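Local coordinates for protein type I site-specific restriction-modification system, R (Restriction) subunit (Vibrio vulnificus, PDB 3H1T) that probably acts as the motor and DNA-cleaving subunit of a type I restriction enzyme, using ATP hydrolysis to drive DNA translocation, at residues K37-W43 against R142-P146; P236-A242 against F303-D309. The contacts are given in a common frame with arbitrary orientation. Residue numbers count along the deposited sequence, not the author numbering.

Contact 1: K37-W43 against R142-P146; sequences KLKESGW and RFPTP
Phe143 lays one ring face against Leu38, whose CD2 stands 3.7 Å from the ring centroid and 9° off its normal, a CH-pi contact. It shows how the end of one helix can be docked on the start of another, here against the mixed sheet of the N-terminal domain. The chain leaves helix 26-40 through a Schellman-type turn: Gly42 takes a left-handed conformation (phi/psi 81/19), Gly42 N bonds Lys39 O at 2.9 Å, and Trp43 N reaches Leu38 O in a weak 3.3 Å bond. Residues 142-145 run extended past this turn, Ser41 facing Thr145 with CA atoms 5.1 Å apart. Thr145 is the N-cap of helix 146-157, its side chain capping a backbone N of the first turn while Glu148 accepts from Thr145 N, as in a capping box.

Trp43 (chi1 m, chi2 93°) swings its indole over Pro146, with Pro146 CG 3.4 Å from the six-membered ring centroid, while Trp43 NE1 donates in the ring plane to Pro144 O at 2.7 Å. The indole also touches Leu80 of strand 75-81. Ser41 OG donates to Phe143 O at 2.9 Å, an acceptor shared with Arg142 NE at 3.1 Å; the Arg142 guanidinium also forms a salt bridge with Glu148. A water completes the joint, donating to Lys37 O at 2.8 Å and accepting from Phe143 N at 3.1 Å.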
# COMPACT_ATOMS: atom_id res chain seq x y z
N LYS A 37 -34.08 15.87 -2.01
CA LYS A 37 -34.16 15.53 -0.59
C LYS A 37 -32.81 15.67 0.10
O LYS A 37 -32.74 16.03 1.28
CB LYS A 37 -34.73 14.12 -0.39
CG LYS A 37 -36.23 14.05 -0.64
CD LYS A 37 -36.79 12.64 -0.45
CE LYS A 37 -38.30 12.60 -0.60
NZ LYS A 37 -38.86 11.25 -0.30
N LEU A 38 -31.72 15.40 -0.63
CA LEU A 38 -30.40 15.55 -0.02
C LEU A 38 -30.12 17.04 0.24
O LEU A 38 -29.59 17.41 1.30
CB LEU A 38 -29.31 14.94 -0.91
CG LEU A 38 -29.21 13.40 -0.87
CD1 LEU A 38 -28.33 12.89 -2.01
CD2 LEU A 38 -28.64 12.94 0.48
N LYS A 39 -30.48 17.89 -0.72
CA LYS A 39 -30.28 19.33 -0.58
C LYS A 39 -31.18 19.89 0.52
O LYS A 39 -30.77 20.73 1.32
CB LYS A 39 -30.56 20.02 -1.91
CG LYS A 39 -29.42 19.93 -2.90
CD LYS A 39 -29.81 20.41 -4.28
CE LYS A 39 -28.68 20.22 -5.28
NZ LYS A 39 -29.14 20.52 -6.66
N GLU A 40 -32.42 19.42 0.56
CA GLU A 40 -33.35 19.86 1.59
C GLU A 40 -32.76 19.57 2.98
O GLU A 40 -33.06 20.27 3.95
CB GLU A 40 -34.68 19.12 1.42
CG GLU A 40 -35.55 19.66 0.30
CD GLU A 40 -36.66 18.69 -0.07
OE1 GLU A 40 -37.14 17.98 0.83
OE2 GLU A 40 -37.05 18.65 -1.27
N SER A 41 -31.91 18.54 3.08
CA SER A 41 -31.31 18.20 4.37
C SER A 41 -29.97 18.88 4.63
O SER A 41 -29.28 18.55 5.59
CB SER A 41 -31.17 16.67 4.51
OG SER A 41 -32.45 16.05 4.53
N GLY A 42 -29.62 19.83 3.77
CA GLY A 42 -28.39 20.59 3.96
C GLY A 42 -27.05 20.05 3.55
O GLY A 42 -26.04 20.57 4.02
N TRP A 43 -27.03 19.05 2.66
CA TRP A 43 -25.77 18.45 2.23
C TRP A 43 -25.02 19.24 1.17
O TRP A 43 -23.92 18.85 0.76
CB TRP A 43 -25.99 17.01 1.76
CG TRP A 43 -26.32 16.11 2.89
CD1 TRP A 43 -27.56 15.78 3.34
CD2 TRP A 43 -25.39 15.54 3.80
NE1 TRP A 43 -27.46 15.03 4.49
CE2 TRP A 43 -26.13 14.87 4.79
CE3 TRP A 43 -23.99 15.52 3.88
CZ2 TRP A 43 -25.53 14.21 5.87
CZ3 TRP A 43 -23.39 14.87 4.94
CH2 TRP A 43 -24.16 14.21 5.92
N ARG A 142 -36.80 11.27 6.16
CA ARG A 142 -35.91 12.15 5.43
C ARG A 142 -34.45 11.85 5.77
O ARG A 142 -34.16 11.14 6.72
CB ARG A 142 -36.25 13.62 5.76
CG ARG A 142 -36.30 13.92 7.26
CD ARG A 142 -35.85 15.34 7.56
NE ARG A 142 -34.51 15.39 8.13
CZ ARG A 142 -34.25 15.58 9.42
NH1 ARG A 142 -35.25 15.74 10.27
NH2 ARG A 142 -33.00 15.60 9.86
N PHE A 143 -33.54 12.39 4.97
CA PHE A 143 -32.11 12.22 5.20
C PHE A 143 -31.61 13.01 6.40
O PHE A 143 -32.06 14.11 6.64
CB PHE A 143 -31.31 12.67 3.98
CG PHE A 143 -31.37 11.74 2.82
CD1 PHE A 143 -30.67 10.53 2.85
CD2 PHE A 143 -32.15 12.04 1.70
CE1 PHE A 143 -30.75 9.63 1.80
CE2 PHE A 143 -32.23 11.15 0.64
CZ PHE A 143 -31.54 9.93 0.69
N PRO A 144 -30.68 12.44 7.17
CA PRO A 144 -30.15 13.16 8.32
C PRO A 144 -29.36 14.36 7.77
O PRO A 144 -28.96 14.38 6.59
CB PRO A 144 -29.21 12.13 8.96
CG PRO A 144 -29.91 10.84 8.68
CD PRO A 144 -30.20 11.04 7.20
N THR A 145 -29.12 15.35 8.62
CA THR A 145 -28.37 16.51 8.18
C THR A 145 -26.90 16.28 8.48
O THR A 145 -26.55 15.43 9.31
CB THR A 145 -28.85 17.78 8.91
OG1 THR A 145 -28.57 17.65 10.31
CG2 THR A 145 -30.34 17.97 8.73
N PRO A 146 -26.00 17.02 7.80
CA PRO A 146 -24.57 16.86 8.05
C PRO A 146 -24.25 16.93 9.54
O PRO A 146 -23.46 16.14 10.06
CB PRO A 146 -23.95 18.01 7.27
CG PRO A 146 -24.82 18.08 6.06
CD PRO A 146 -26.22 17.95 6.67
O HOH W 1 -34.40 14.57 2.96

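Contact 2: P236-A242 against F303-D309; sequences PRILFLA and FDLIIID
Leu239, Phe303 and Arg237 have the largest areas buried where two neighbouring parallel strands, 238-242 and 305-308, run side by side with axes 4.7 Å apart and 13° between their directions. The pairing is in register from Ile238 opposite Leu305 to Leu241 opposite Ile308. Leu239 sits in the middle of the bonding: Leu239 N donates to Leu305 O (3.0 Å) and Leu239 O accepts from Ile307 N (2.8 Å), after which Leu241 N to Ile307 O (3.0 Å) and Asp309 N to Leu241 O (2.8 Å) continue the zigzag. Its side chain (chi1 t, chi2 p) meets Ile306, CD2 to CD1 at 3.2 Å, on the same sheet face.

Phe303 (chi1 m) leans forward along the strand direction so that its ring face lies over Leu239, with Phe303 CE2 3.3 Å from Leu239 CB; Phe329 meets the ring edge-to-face. Arg237 marks a slip in register, since it faces Phe303 whereas Ile238 faces Leu305. Arg237 O absorbs the extra residue by accepting from both Asp304 N (2.7 Å) and Leu305 N (3.2 Å), and Asp304 OD1 takes Arg237 N at 2.7 Å. The guanidinium turns instead to Phe302. With strands 277-281 and 333-338 flanking the pair, this is the parallel core of a RecA-like helicase domain, Asp309 opening the Asp-Glu-Cys-His version of the Walker B motif.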
# COMPACT_ATOMS: atom_id res chain seq x y z
N PRO A 236 2.95 20.87 17.55
CA PRO A 236 3.42 19.59 18.08
C PRO A 236 4.83 19.29 17.57
O PRO A 236 5.29 19.88 16.59
CB PRO A 236 2.38 18.62 17.54
CG PRO A 236 2.11 19.18 16.18
CD PRO A 236 1.94 20.66 16.50
N ARG A 237 5.54 18.39 18.24
CA ARG A 237 6.87 18.03 17.77
C ARG A 237 6.70 16.60 17.26
O ARG A 237 6.20 15.72 18.00
CB ARG A 237 7.88 18.10 18.91
CG ARG A 237 9.22 18.73 18.51
CD ARG A 237 9.62 19.76 19.56
NE ARG A 237 9.05 19.42 20.86
CZ ARG A 237 9.23 20.14 21.96
NH1 ARG A 237 9.98 21.24 21.91
NH2 ARG A 237 8.63 19.79 23.10
N ILE A 238 7.11 16.36 16.02
CA ILE A 238 6.94 15.07 15.37
C ILE A 238 8.22 14.49 14.78
O ILE A 238 8.92 15.17 14.02
CB ILE A 238 5.91 15.21 14.21
CG1 ILE A 238 4.73 16.07 14.66
CG2 ILE A 238 5.40 13.83 13.77
CD1 ILE A 238 4.04 15.53 15.90
N LEU A 239 8.49 13.22 15.09
CA LEU A 239 9.66 12.52 14.57
C LEU A 239 9.27 11.41 13.59
O LEU A 239 8.52 10.50 13.94
CB LEU A 239 10.45 11.89 15.74
CG LEU A 239 11.64 11.00 15.36
CD1 LEU A 239 12.64 11.78 14.54
CD2 LEU A 239 12.28 10.49 16.64
N PHE A 240 9.78 11.48 12.37
CA PHE A 240 9.51 10.46 11.36
C PHE A 240 10.80 9.63 11.28
O PHE A 240 11.87 10.19 11.10
CB PHE A 240 9.22 11.12 10.00
CG PHE A 240 9.07 10.13 8.86
CD1 PHE A 240 7.85 9.49 8.63
CD2 PHE A 240 10.14 9.85 8.02
CE1 PHE A 240 7.71 8.58 7.57
CE2 PHE A 240 10.01 8.95 6.95
CZ PHE A 240 8.79 8.31 6.73
N LEU A 241 10.68 8.32 11.44
CA LEU A 241 11.82 7.40 11.40
C LEU A 241 11.64 6.39 10.28
O LEU A 241 10.58 5.76 10.17
CB LEU A 241 11.95 6.59 12.69
CG LEU A 241 11.92 7.08 14.15
CD1 LEU A 241 11.81 5.83 15.01
CD2 LEU A 241 13.16 7.87 14.54
N ALA A 242 12.66 6.20 9.47
CA ALA A 242 12.61 5.23 8.39
C ALA A 242 14.05 4.75 8.25
O ALA A 242 14.83 4.81 9.21
CB ALA A 242 12.14 5.93 7.11
N PHE A 303 9.05 14.96 21.90
CA PHE A 303 8.03 14.75 20.87
C PHE A 303 6.60 14.47 21.35
O PHE A 303 6.38 13.87 22.40
CB PHE A 303 8.43 13.59 19.96
CG PHE A 303 9.82 13.69 19.41
CD1 PHE A 303 10.89 13.16 20.12
CD2 PHE A 303 10.06 14.29 18.18
CE1 PHE A 303 12.19 13.21 19.61
CE2 PHE A 303 11.36 14.35 17.66
CZ PHE A 303 12.42 13.80 18.38
N ASP A 304 5.63 14.90 20.55
CA ASP A 304 4.22 14.66 20.87
C ASP A 304 3.80 13.42 20.07
O ASP A 304 2.88 12.68 20.45
CB ASP A 304 3.35 15.85 20.45
CG ASP A 304 3.76 17.15 21.12
OD1 ASP A 304 4.79 17.74 20.71
OD2 ASP A 304 3.05 17.59 22.05
N LEU A 305 4.51 13.22 18.97
CA LEU A 305 4.23 12.13 18.06
C LEU A 305 5.46 11.62 17.32
O LEU A 305 6.36 12.38 16.96
CB LEU A 305 3.20 12.59 17.02
CG LEU A 305 2.80 11.54 15.99
CD1 LEU A 305 2.03 10.45 16.70
CD2 LEU A 305 1.95 12.17 14.89
N ILE A 306 5.46 10.32 17.09
CA ILE A 306 6.51 9.64 16.37
C ILE A 306 5.85 8.69 15.37
O ILE A 306 4.96 7.92 15.73
CB ILE A 306 7.37 8.79 17.30
CG1 ILE A 306 8.05 9.68 18.35
CG2 ILE A 306 8.39 7.98 16.48
CD1 ILE A 306 9.55 9.75 18.23
N ILE A 307 6.28 8.76 14.11
CA ILE A 307 5.73 7.89 13.07
C ILE A 307 6.83 7.01 12.47
O ILE A 307 7.84 7.52 11.99
CB ILE A 307 5.04 8.74 11.96
CG1 ILE A 307 3.79 9.41 12.55
CG2 ILE A 307 4.65 7.87 10.77
CD1 ILE A 307 3.17 10.48 11.68
N ILE A 308 6.62 5.70 12.50
CA ILE A 308 7.62 4.77 11.98
C ILE A 308 7.28 4.23 10.60
O ILE A 308 6.20 3.67 10.38
CB ILE A 308 7.79 3.58 12.94
CG1 ILE A 308 8.12 4.12 14.34
CG2 ILE A 308 8.88 2.63 12.42
CD1 ILE A 308 8.09 3.09 15.41
N ASP A 309 8.22 4.40 9.67
CA ASP A 309 8.07 3.97 8.29
C ASP A 309 7.73 2.49 8.18
O ASP A 309 6.80 2.12 7.47
CB ASP A 309 9.36 4.27 7.52
CG ASP A 309 9.17 4.28 6.01
OD1 ASP A 309 8.56 5.25 5.50
OD2 ASP A 309 9.63 3.32 5.33

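Both segments of contact 1 precede those of contact 2 in the sequence, and the two share no sheet: their centres lie 40 Å apart and their nearest atoms about 26 Å. Contact 1 joins helix 26-40 to the loop between strand 137-140, an edge strand of the N-terminal six-stranded mixed sheet, and helix 146-157, in a domain consistent with the nuclease module of HsdR subunits. Contact 2 lies inside the seven-stranded parallel sheet of the first motor domain; a second helicase-type domain, with its own sheet, follows later in the chain. Each contact thus belongs to a different module, as expected for a subunit thought to link DNA cleavage with ATP-driven translocation.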